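Local coordinates for protein R.Ecl18kI (Enterobacter cloacae, PDB 2GB7) that recognises the double-stranded DNA sequence 5'-CCNGG-3' and cleaves it before the first cytosine, acting as a type II restriction endonuclease, at residues Ser89-Asp92 against Ala93-Phe97; Glu274-Gln277 against Ser278-Gln282; Leu258-Lys261 against Trp262-Val265. The protein carries 1 engineered substitution. All coordinates share one frame; numbering follows the deposited sequence.

From the N terminus the chain meets contact 1 (89-97) first, then contact 3 (258-265) and contact 2 (274-282). The three lie in series; none nests within or crosses another, and each closes no more than successive helical or tight turns. Contact 1 starts helix 90-100 at the interface with the second subunit, on the opposite side of the chain's centre from the other two and about 60 Å from contact 2, centre to centre. Contact 3 lets helix 248-259 run out into a loop beside strand 161-163. That loop leads to helix 269-285, where contact 2 ties strand 140-141 to helices 166-171 and 290-302; contacts 2 and 3 have centres about 18 Å apart.

Contact 1: Ser89-Asp92 against Ala93-Phe97; sequences SPYD and AIRDF
Ser89 and Ala93 meet across the first turn of helix 90-100, where Ser89 is the N-cap. The polar contacts are backbone bonds and one cap. The Ser89 hydroxyl accepts from the backbone amide of Asp92, OG to N 2.9 Å, so that an amide at the start of the helix, with no preceding turn to bond to, is satisfied by a side chain. The Ser89 carbonyl bonds the next amide, O to Ala93 N 2.9 Å, and the i to i+4 pattern continues from Ile94 N to Pro90 O, Arg95 N to Tyr91 O and Asp96 N to Asp92 O. The Asp96 carboxylate leads away from this turn and forms a salt bridge with Arg84.

Carbon contacts with the backbone and between side chains complete the turn. The CG1-CD1 branch of Ile94 rests against Pro90 O, CD1 to O 3.5 Å. Pro90, Tyr91, Ile94 and Phe97 also pack on residues of the second subunit, including Ile80 and Ile85 of that chain, so the helix start belongs to the dimer interface. Tyr91 and Arg95, one turn apart, run side by side and point the same way. A chi1 of -179° sets the tyrosine ring beside its own carbonyl carbon, on the side of the next turn. Ring and guanidinium planes are inclined by 50°. The ring touches the arginine through CE2, 3.8 Å from Arg95 CG.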
ATOM      1  N   SER F  89      11.414  33.709  24.854  1.00 21.73           N
ATOM      2  CA  SER F  89      11.598  34.455  23.617  1.00 21.05           C
ATOM      3  C   SER F  89      10.743  33.774  22.554  1.00 20.61           C
ATOM      4  O   SER F  89      10.414  32.604  22.699  1.00 20.22           O
ATOM      5  CB  SER F  89      13.060  34.420  23.178  1.00 21.01           C
ATOM      6  OG  SER F  89      13.465  33.071  22.893  1.00 21.44           O
ATOM      7  N   PRO F  90      10.352  34.516  21.507  1.00 20.53           N
ATOM      8  CA  PRO F  90       9.669  33.855  20.384  1.00 20.52           C
ATOM      9  C   PRO F  90      10.442  32.663  19.802  1.00 20.71           C
ATOM     10  O   PRO F  90       9.824  31.652  19.404  1.00 19.85           O
ATOM     11  CB  PRO F  90       9.536  34.977  19.343  1.00 20.65           C
ATOM     12  CG  PRO F  90      10.375  36.107  19.831  1.00 20.29           C
ATOM     13  CD  PRO F  90      10.459  35.967  21.307  1.00 20.43           C
ATOM     14  N   TYR F  91      11.769  32.776  19.748  1.00 20.87           N
ATOM     15  CA  TYR F  91      12.605  31.687  19.243  1.00 21.11           C
ATOM     16  C   TYR F  91      12.529  30.447  20.134  1.00 20.98           C
ATOM     17  O   TYR F  91      12.370  29.326  19.636  1.00 20.35           O
ATOM     18  CB  TYR F  91      14.066  32.126  19.063  1.00 21.55           C
ATOM     19  CG  TYR F  91      14.927  31.009  18.522  1.00 23.23           C
ATOM     20  CD1 TYR F  91      15.031  30.795  17.150  1.00 23.54           C
ATOM     21  CD2 TYR F  91      15.617  30.144  19.383  1.00 24.94           C
ATOM     22  CE1 TYR F  91      15.802  29.761  16.641  1.00 25.07           C
ATOM     23  CE2 TYR F  91      16.386  29.095  18.878  1.00 26.22           C
ATOM     24  CZ  TYR F  91      16.473  28.918  17.507  1.00 25.61           C
ATOM     25  OH  TYR F  91      17.227  27.894  16.990  1.00 29.04           O
ATOM     26  N   ASP F  92      12.655  30.656  21.444  1.00 21.23           N
ATOM     27  CA  ASP F  92      12.541  29.576  22.416  1.00 21.15           C
ATOM     28  C   ASP F  92      11.140  28.983  22.451  1.00 19.87           C
ATOM     29  O   ASP F  92      10.983  27.805  22.736  1.00 20.25           O
ATOM     30  CB  ASP F  92      12.918  30.065  23.816  1.00 22.18           C
ATOM     31  CG  ASP F  92      14.420  30.070  24.056  1.00 23.23           C
ATOM     32  OD1 ASP F  92      15.169  29.440  23.277  1.00 27.36           O
ATOM     33  OD2 ASP F  92      14.849  30.680  25.042  1.00 27.31           O
ATOM     34  N   ALA F  93      10.135  29.810  22.192  1.00 19.09           N
ATOM     35  CA  ALA F  93       8.743  29.377  22.162  1.00 18.30           C
ATOM     36  C   ALA F  93       8.550  28.317  21.062  1.00 18.15           C
ATOM     37  O   ALA F  93       8.051  27.210  21.315  1.00 18.04           O
ATOM     38  CB  ALA F  93       7.837  30.558  21.919  1.00 17.71           C
ATOM     39  N   ILE F  94       8.964  28.663  19.844  1.00 18.15           N
ATOM     40  CA  ILE F  94       8.901  27.740  18.715  1.00 18.60           C
ATOM     41  C   ILE F  94       9.744  26.500  18.989  1.00 18.69           C
ATOM     42  O   ILE F  94       9.270  25.371  18.817  1.00 18.23           O
ATOM     43  CB  ILE F  94       9.342  28.414  17.397  1.00 18.83           C
ATOM     44  CG1 ILE F  94       8.341  29.503  17.009  1.00 19.24           C
ATOM     45  CG2 ILE F  94       9.486  27.366  16.275  1.00 17.24           C
ATOM     46  CD1 ILE F  94       8.939  30.634  16.204  1.00 19.04           C
ATOM     47  N   ARG F  95      10.981  26.705  19.441  1.00 18.80           N
ATOM     48  CA  ARG F  95      11.871  25.590  19.742  1.00 19.24           C
ATOM     49  C   ARG F  95      11.186  24.586  20.660  1.00 18.96           C
ATOM     50  O   ARG F  95      11.227  23.382  20.418  1.00 18.16           O
ATOM     51  CB  ARG F  95      13.180  26.095  20.366  1.00 20.40           C
ATOM     52  CG  ARG F  95      14.416  25.866  19.495  1.00 22.16           C
ATOM     53  CD  ARG F  95      14.654  24.390  19.265  1.00 26.65           C
ATOM     54  NE  ARG F  95      16.047  24.012  19.487  1.00 27.48           N
ATOM     55  CZ  ARG F  95      16.665  23.013  18.859  1.00 28.91           C
ATOM     56  NH1 ARG F  95      17.937  22.752  19.151  1.00 28.42           N
ATOM     57  NH2 ARG F  95      16.029  22.293  17.933  1.00 26.64           N
ATOM     58  N   ASP F  96      10.539  25.108  21.697  1.00 19.44           N
ATOM     59  CA  ASP F  96       9.791  24.322  22.668  1.00 20.06           C
ATOM     60  C   ASP F  96       8.635  23.599  21.995  1.00 19.71           C
ATOM     61  O   ASP F  96       8.429  22.408  22.196  1.00 19.71           O
ATOM     62  CB  ASP F  96       9.252  25.244  23.762  1.00 20.93           C
ATOM     63  CG  ASP F  96       8.534  24.486  24.864  1.00 23.14           C
ATOM     64  OD1 ASP F  96       9.211  23.757  25.622  1.00 24.48           O
ATOM     65  OD2 ASP F  96       7.297  24.636  24.976  1.00 24.02           O
ATOM     66  N   PHE F  97       7.879  24.329  21.191  1.00 19.31           N
ATOM     67  CA  PHE F  97       6.808  23.715  20.418  1.00 19.38           C
ATOM     68  C   PHE F  97       7.335  22.524  19.632  1.00 19.36           C
ATOM     69  O   PHE F  97       6.723  21.448  19.647  1.00 19.77           O
ATOM     70  CB  PHE F  97       6.196  24.746  19.485  1.00 19.58           C
ATOM     71  CG  PHE F  97       4.931  24.297  18.841  1.00 18.64           C
ATOM     72  CD1 PHE F  97       3.735  24.306  19.554  1.00 19.38           C
ATOM     73  CD2 PHE F  97       4.925  23.890  17.512  1.00 19.84           C
ATOM     74  CE1 PHE F  97       2.544  23.902  18.942  1.00 20.37           C
ATOM     75  CE2 PHE F  97       3.747  23.469  16.900  1.00 19.26           C
ATOM     76  CZ  PHE F  97       2.550  23.487  17.616  1.00 18.45           C
TER

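Contact 2: Glu274-Gln277 against Ser278-Gln282; sequences EIQQ and SILKQ. Engineered in segment 274-277: Gln277 (natural residue Arg).
Gln276 lies alongside Leu280, one turn farther along helix 269-285, and both side chains point the same way. The touch is through methylene and methyl, Gln276 CG to Leu280 CD1 3.6 Å, while the extended glutamine chain carries its amide beyond the leucine. Leu280 also folds back over the backbone, its CG 3.3 Å from Gln276 O. That same carbonyl accepts the Leu280 amide, O to N 2.9 Å, nearly in line with its C=O bond.

On the buried face Ile275 and Ile279 share one conformation, and their side chains cross obliquely: Ile275 CG2 meets Ile279 CD1 at 3.8 Å. The CG2 branch of Ile275 is anti to its own N, beside the carbonyl carbon, and this turns it toward the following turn. Both side-chain pairs, like the backbone bonds, keep the i to i+4 spacing of an alpha helix. Gln277, an engineered residue (arginine in nature), is on the exposed side and contributes its carbonyl, 2.9 Å from Lys281 N.

A second grip forms at Ser278 O, which Gln282 approaches with two donors from opposite faces of the carbonyl plane: its backbone N, and its side-chain NE2 at 3.0 Å, the latter well above the plane. Gln282 is held on by Asp140 and Val141 as well, and Ser278 OG bonds to Asp140, which fastens this helix to strand 140-141. The buried face packs against neighbouring helices, Ile279 with Leu280 on 290-302 and Ile275 on 166-171.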
ATOM      1  N   GLU F 274     -34.513  -7.981 -10.729  1.00 17.65           N
ATOM      2  CA  GLU F 274     -33.213  -7.913 -10.061  1.00 17.40           C
ATOM      3  C   GLU F 274     -32.441  -6.681 -10.491  1.00 16.70           C
ATOM      4  O   GLU F 274     -31.785  -6.028  -9.674  1.00 15.60           O
ATOM      5  CB  GLU F 274     -32.366  -9.136 -10.363  1.00 18.15           C
ATOM      6  CG  GLU F 274     -32.900 -10.442  -9.810  1.00 21.14           C
ATOM      7  CD  GLU F 274     -32.034 -11.601 -10.239  1.00 25.77           C
ATOM      8  OE1 GLU F 274     -32.457 -12.350 -11.146  1.00 30.58           O
ATOM      9  OE2 GLU F 274     -30.911 -11.737  -9.700  1.00 29.16           O
ATOM     10  N   ILE F 275     -32.510  -6.378 -11.782  1.00 16.50           N
ATOM     11  CA  ILE F 275     -31.826  -5.204 -12.300  1.00 16.30           C
ATOM     12  C   ILE F 275     -32.442  -3.972 -11.652  1.00 17.20           C
ATOM     13  O   ILE F 275     -31.727  -3.134 -11.145  1.00 16.87           O
ATOM     14  CB  ILE F 275     -31.900  -5.111 -13.827  1.00 16.42           C
ATOM     15  CG1 ILE F 275     -31.083  -6.240 -14.449  1.00 15.73           C
ATOM     16  CG2 ILE F 275     -31.432  -3.720 -14.317  1.00 15.95           C
ATOM     17  CD1 ILE F 275     -31.329  -6.451 -15.927  1.00 16.48           C
ATOM     18  N   GLN F 276     -33.773  -3.904 -11.658  1.00 17.70           N
ATOM     19  CA  GLN F 276     -34.514  -2.825 -11.026  1.00 18.37           C
ATOM     20  C   GLN F 276     -34.058  -2.636  -9.580  1.00 18.66           C
ATOM     21  O   GLN F 276     -33.769  -1.514  -9.159  1.00 18.08           O
ATOM     22  CB  GLN F 276     -36.021  -3.099 -11.122  1.00 18.67           C
ATOM     23  CG  GLN F 276     -36.875  -2.153 -10.321  1.00 22.13           C
ATOM     24  CD  GLN F 276     -38.347  -2.384 -10.536  1.00 25.87           C
ATOM     25  OE1 GLN F 276     -38.893  -2.026 -11.579  1.00 29.62           O
ATOM     26  NE2 GLN F 276     -39.006  -2.974  -9.547  1.00 26.54           N
ATOM     27  N   GLN F 277     -33.959  -3.734  -8.833  1.00 19.47           N
ATOM     28  CA  GLN F 277     -33.485  -3.708  -7.442  1.00 20.25           C
ATOM     29  C   GLN F 277     -32.095  -3.092  -7.309  1.00 19.40           C
ATOM     30  O   GLN F 277     -31.859  -2.236  -6.445  1.00 19.63           O
ATOM     31  CB  GLN F 277     -33.464  -5.125  -6.845  1.00 20.75           C
ATOM     32  CG  GLN F 277     -34.825  -5.700  -6.502  1.00 24.50           C
ATOM     33  CD  GLN F 277     -34.744  -7.121  -5.948  1.00 27.78           C
ATOM     34  OE1 GLN F 277     -33.947  -7.943  -6.411  1.00 30.65           O
ATOM     35  NE2 GLN F 277     -35.578  -7.420  -4.950  1.00 29.03           N
ATOM     36  N   SER F 278     -31.183  -3.537  -8.165  1.00 17.98           N
ATOM     37  CA  SER F 278     -29.810  -3.048  -8.172  1.00 17.79           C
ATOM     38  C   SER F 278     -29.733  -1.534  -8.411  1.00 17.04           C
ATOM     39  O   SER F 278     -29.007  -0.832  -7.728  1.00 16.65           O
ATOM     40  CB  SER F 278     -28.999  -3.785  -9.238  1.00 17.88           C
ATOM     41  OG  SER F 278     -27.636  -3.408  -9.147  1.00 21.69           O
ATOM     42  N   ILE F 279     -30.496  -1.052  -9.383  1.00 16.50           N
ATOM     43  CA  ILE F 279     -30.559   0.374  -9.700  1.00 15.64           C
ATOM     44  C   ILE F 279     -31.161   1.157  -8.529  1.00 16.37           C
ATOM     45  O   ILE F 279     -30.575   2.153  -8.084  1.00 17.06           O
ATOM     46  CB  ILE F 279     -31.404   0.629 -10.967  1.00 15.93           C
ATOM     47  CG1 ILE F 279     -30.695   0.057 -12.208  1.00 14.22           C
ATOM     48  CG2 ILE F 279     -31.656   2.136 -11.150  1.00 14.48           C
ATOM     49  CD1 ILE F 279     -31.586  -0.041 -13.483  1.00 14.77           C
ATOM     50  N   LEU F 280     -32.311   0.685  -8.025  1.00 16.07           N
ATOM     51  CA  LEU F 280     -33.014   1.355  -6.917  1.00 16.29           C
ATOM     52  C   LEU F 280     -32.111   1.464  -5.697  1.00 16.09           C
ATOM     53  O   LEU F 280     -32.119   2.475  -5.005  1.00 16.22           O
ATOM     54  CB  LEU F 280     -34.345   0.660  -6.579  1.00 16.30           C
ATOM     55  CG  LEU F 280     -35.477   0.819  -7.608  1.00 16.46           C
ATOM     56  CD1 LEU F 280     -36.619  -0.144  -7.340  1.00 16.45           C
ATOM     57  CD2 LEU F 280     -35.996   2.261  -7.674  1.00 16.36           C
ATOM     58  N   LYS F 281     -31.325   0.422  -5.451  1.00 16.64           N
ATOM     59  CA  LYS F 281     -30.302   0.406  -4.410  1.00 17.41           C
ATOM     60  C   LYS F 281     -29.257   1.504  -4.607  1.00 17.10           C
ATOM     61  O   LYS F 281     -28.860   2.203  -3.671  1.00 17.21           O
ATOM     62  CB  LYS F 281     -29.608  -0.951  -4.465  1.00 18.33           C
ATOM     63  CG  LYS F 281     -28.795  -1.330  -3.266  1.00 21.33           C
ATOM     64  CD  LYS F 281     -29.489  -2.413  -2.454  1.00 27.18           C
ATOM     65  CE  LYS F 281     -29.621  -3.714  -3.252  1.00 29.54           C
ATOM     66  NZ  LYS F 281     -30.166  -4.821  -2.407  1.00 31.43           N
ATOM     67  N   GLN F 282     -28.807   1.664  -5.840  1.00 17.11           N
ATOM     68  CA  GLN F 282     -27.804   2.680  -6.130  1.00 16.44           C
ATOM     69  C   GLN F 282     -28.367   4.095  -6.054  1.00 16.20           C
ATOM     70  O   GLN F 282     -27.685   4.995  -5.581  1.00 16.75           O
ATOM     71  CB  GLN F 282     -27.161   2.413  -7.486  1.00 16.28           C
ATOM     72  CG  GLN F 282     -26.315   1.145  -7.476  1.00 15.99           C
ATOM     73  CD  GLN F 282     -25.894   0.751  -8.863  1.00 16.36           C
ATOM     74  OE1 GLN F 282     -24.864   1.218  -9.374  1.00 16.94           O
ATOM     75  NE2 GLN F 282     -26.675  -0.113  -9.487  1.00 13.31           N
TER

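Contact 3: Leu258-Lys261 against Trp262-Val265; sequences LSRK and WNNV
Trp262 folds its indole back toward Leu258, in the last part of helix 248-259 and the turns that follow. With CG anti to the carbonyl carbon and beside its own N (chi1 -65°), the pyrrole part of the ring comes close to the backbone of the preceding turn: CD1 lies 3.2 Å from Leu258 O, meeting it obliquely. The Ser259 carbonyl is at the ring edge, near the ring plane, and also receives the Trp262 amide, O to N 2.9 Å, from above the carbonyl plane. The indole N-H reaches out of the turn and is bonded to the carbonyl of Asn175. The Trp262 side chain also packs on Met163 of strand 161-163, Pro164 and Tyr267.

Asn263 takes a less relaxed shape, its chi1 of -109° falling away from the staggered values. This sets its ND2 alongside the backbone of Arg260, 3.4 Å from CA. A water molecule then connects the two segments: it donates to Ser259 OG at 3.1 Å and accepts weakly from Asn263 ND2. The serine hydroxyl is also bonded to the carbonyl of Met256, so it has a helical and a solvent partner.

The Asn263 amide bonds weakly to Arg260 O, N to O 3.3 Å. Lys261 N to Leu258 O, Trp262 N to Ser259 O and this weak bond all span three residues, a run of type I turns with 3-10-like bonding, characteristic of a helix winding down into a loop.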
ATOM      1  N   LEU F 258     -19.578  -1.889 -26.629  1.00 15.84           N
ATOM      2  CA  LEU F 258     -20.198  -3.008 -25.898  1.00 17.24           C
ATOM      3  C   LEU F 258     -21.560  -2.614 -25.355  1.00 17.86           C
ATOM      4  O   LEU F 258     -22.484  -3.417 -25.372  1.00 18.05           O
ATOM      5  CB  LEU F 258     -19.315  -3.505 -24.745  1.00 17.00           C
ATOM      6  CG  LEU F 258     -18.075  -4.297 -25.131  1.00 18.78           C
ATOM      7  CD1 LEU F 258     -17.140  -4.434 -23.933  1.00 18.95           C
ATOM      8  CD2 LEU F 258     -18.413  -5.676 -25.721  1.00 19.91           C
ATOM      9  N   SER F 259     -21.692  -1.368 -24.905  1.00 17.66           N
ATOM     10  CA  SER F 259     -22.947  -0.871 -24.353  1.00 19.23           C
ATOM     11  C   SER F 259     -24.107  -0.942 -25.348  1.00 20.21           C
ATOM     12  O   SER F 259     -25.248  -1.197 -24.957  1.00 21.28           O
ATOM     13  CB  SER F 259     -22.776   0.562 -23.846  1.00 19.32           C
ATOM     14  OG  SER F 259     -22.872   1.488 -24.910  1.00 22.42           O
ATOM     15  N   ARG F 260     -23.810  -0.732 -26.628  1.00 20.33           N
ATOM     16  CA  ARG F 260     -24.849  -0.811 -27.667  1.00 21.02           C
ATOM     17  C   ARG F 260     -25.495  -2.187 -27.744  1.00 20.80           C
ATOM     18  O   ARG F 260     -26.634  -2.308 -28.203  1.00 21.31           O
ATOM     19  CB  ARG F 260     -24.303  -0.447 -29.045  1.00 21.49           C
ATOM     20  CG  ARG F 260     -23.761   0.950 -29.162  1.00 24.56           C
ATOM     21  CD  ARG F 260     -23.433   1.206 -30.618  1.00 29.84           C
ATOM     22  NE  ARG F 260     -22.046   1.623 -30.789  1.00 34.84           N
ATOM     23  CZ  ARG F 260     -21.618   2.884 -30.749  1.00 35.83           C
ATOM     24  NH1 ARG F 260     -22.466   3.889 -30.539  1.00 36.47           N
ATOM     25  NH2 ARG F 260     -20.329   3.135 -30.923  1.00 37.58           N
ATOM     26  N   LYS F 261     -24.764  -3.215 -27.326  1.00 20.12           N
ATOM     27  CA  LYS F 261     -25.290  -4.576 -27.304  1.00 20.81           C
ATOM     28  C   LYS F 261     -26.345  -4.769 -26.202  1.00 20.70           C
ATOM     29  O   LYS F 261     -27.102  -5.747 -26.202  1.00 21.51           O
ATOM     30  CB  LYS F 261     -24.153  -5.586 -27.171  1.00 21.33           C
ATOM     31  CG  LYS F 261     -23.076  -5.446 -28.229  1.00 22.05           C
ATOM     32  CD  LYS F 261     -21.920  -6.358 -27.898  1.00 24.71           C
ATOM     33  CE  LYS F 261     -20.702  -6.074 -28.765  1.00 26.80           C
ATOM     34  NZ  LYS F 261     -20.883  -6.531 -30.161  1.00 29.04           N
ATOM     35  N   TRP F 262     -26.423  -3.809 -25.297  1.00 20.39           N
ATOM     36  CA  TRP F 262     -27.339  -3.873 -24.176  1.00 20.71           C
ATOM     37  C   TRP F 262     -28.531  -2.939 -24.354  1.00 22.53           C
ATOM     38  O   TRP F 262     -29.419  -2.883 -23.496  1.00 22.16           O
ATOM     39  CB  TRP F 262     -26.578  -3.521 -22.904  1.00 19.99           C
ATOM     40  CG  TRP F 262     -25.545  -4.544 -22.611  1.00 18.02           C
ATOM     41  CD1 TRP F 262     -24.214  -4.469 -22.883  1.00 16.45           C
ATOM     42  CD2 TRP F 262     -25.772  -5.827 -22.031  1.00 16.56           C
ATOM     43  NE1 TRP F 262     -23.580  -5.639 -22.478  1.00 16.07           N
ATOM     44  CE2 TRP F 262     -24.514  -6.478 -21.942  1.00 15.40           C
ATOM     45  CE3 TRP F 262     -26.914  -6.479 -21.546  1.00 16.50           C
ATOM     46  CZ2 TRP F 262     -24.367  -7.764 -21.400  1.00 16.36           C
ATOM     47  CZ3 TRP F 262     -26.777  -7.753 -21.013  1.00 15.64           C
ATOM     48  CH2 TRP F 262     -25.508  -8.387 -20.947  1.00 16.20           C
ATOM     49  N   ASN F 263     -28.547  -2.219 -25.474  1.00 24.79           N
ATOM     50  CA  ASN F 263     -29.554  -1.195 -25.738  1.00 27.40           C
ATOM     51  C   ASN F 263     -30.997  -1.665 -25.680  1.00 28.38           C
ATOM     52  O   ASN F 263     -31.767  -1.200 -24.828  1.00 29.08           O
ATOM     53  CB  ASN F 263     -29.289  -0.511 -27.070  1.00 27.96           C
ATOM     54  CG  ASN F 263     -28.799   0.891 -26.896  1.00 30.73           C
ATOM     55  OD1 ASN F 263     -29.488   1.733 -26.312  0.50 33.50           O
ATOM     56  ND2 ASN F 263     -27.600   1.168 -27.407  0.50 32.54           N
ATOM     57  N   ASN F 264     -31.366  -2.567 -26.583  1.00 29.18           N
ATOM     58  CA  ASN F 264     -32.731  -3.112 -26.583  1.00 30.13           C
ATOM     59  C   ASN F 264     -32.769  -4.605 -26.278  1.00 30.00           C
ATOM     60  O   ASN F 264     -33.233  -5.423 -27.087  1.00 30.39           O
ATOM     61  CB  ASN F 264     -33.524  -2.742 -27.852  1.00 30.69           C
ATOM     62  CG  ASN F 264     -32.762  -3.025 -29.145  1.00 32.24           C
ATOM     63  OD1 ASN F 264     -33.013  -2.379 -30.163  0.50 33.88           O
ATOM     64  ND2 ASN F 264     -31.847  -3.995 -29.118  0.50 33.13           N
ATOM     65  N   VAL F 265     -32.272  -4.942 -25.094  1.00 29.37           N
ATOM     66  CA  VAL F 265     -32.285  -6.312 -24.607  1.00 28.85           C
ATOM     67  C   VAL F 265     -33.597  -6.550 -23.853  1.00 28.41           C
ATOM     68  O   VAL F 265     -33.994  -5.760 -22.991  1.00 28.04           O
ATOM     69  CB  VAL F 265     -31.010  -6.627 -23.744  1.00 28.60           C
ATOM     70  CG1 VAL F 265     -30.761  -5.533 -22.742  1.00 29.70           C
ATOM     71  CG2 VAL F 265     -31.108  -7.984 -23.043  1.00 28.52           C
TER
HETATM   72  O   HOH W   1     -25.599   2.356 -26.056  1.00 49.22           O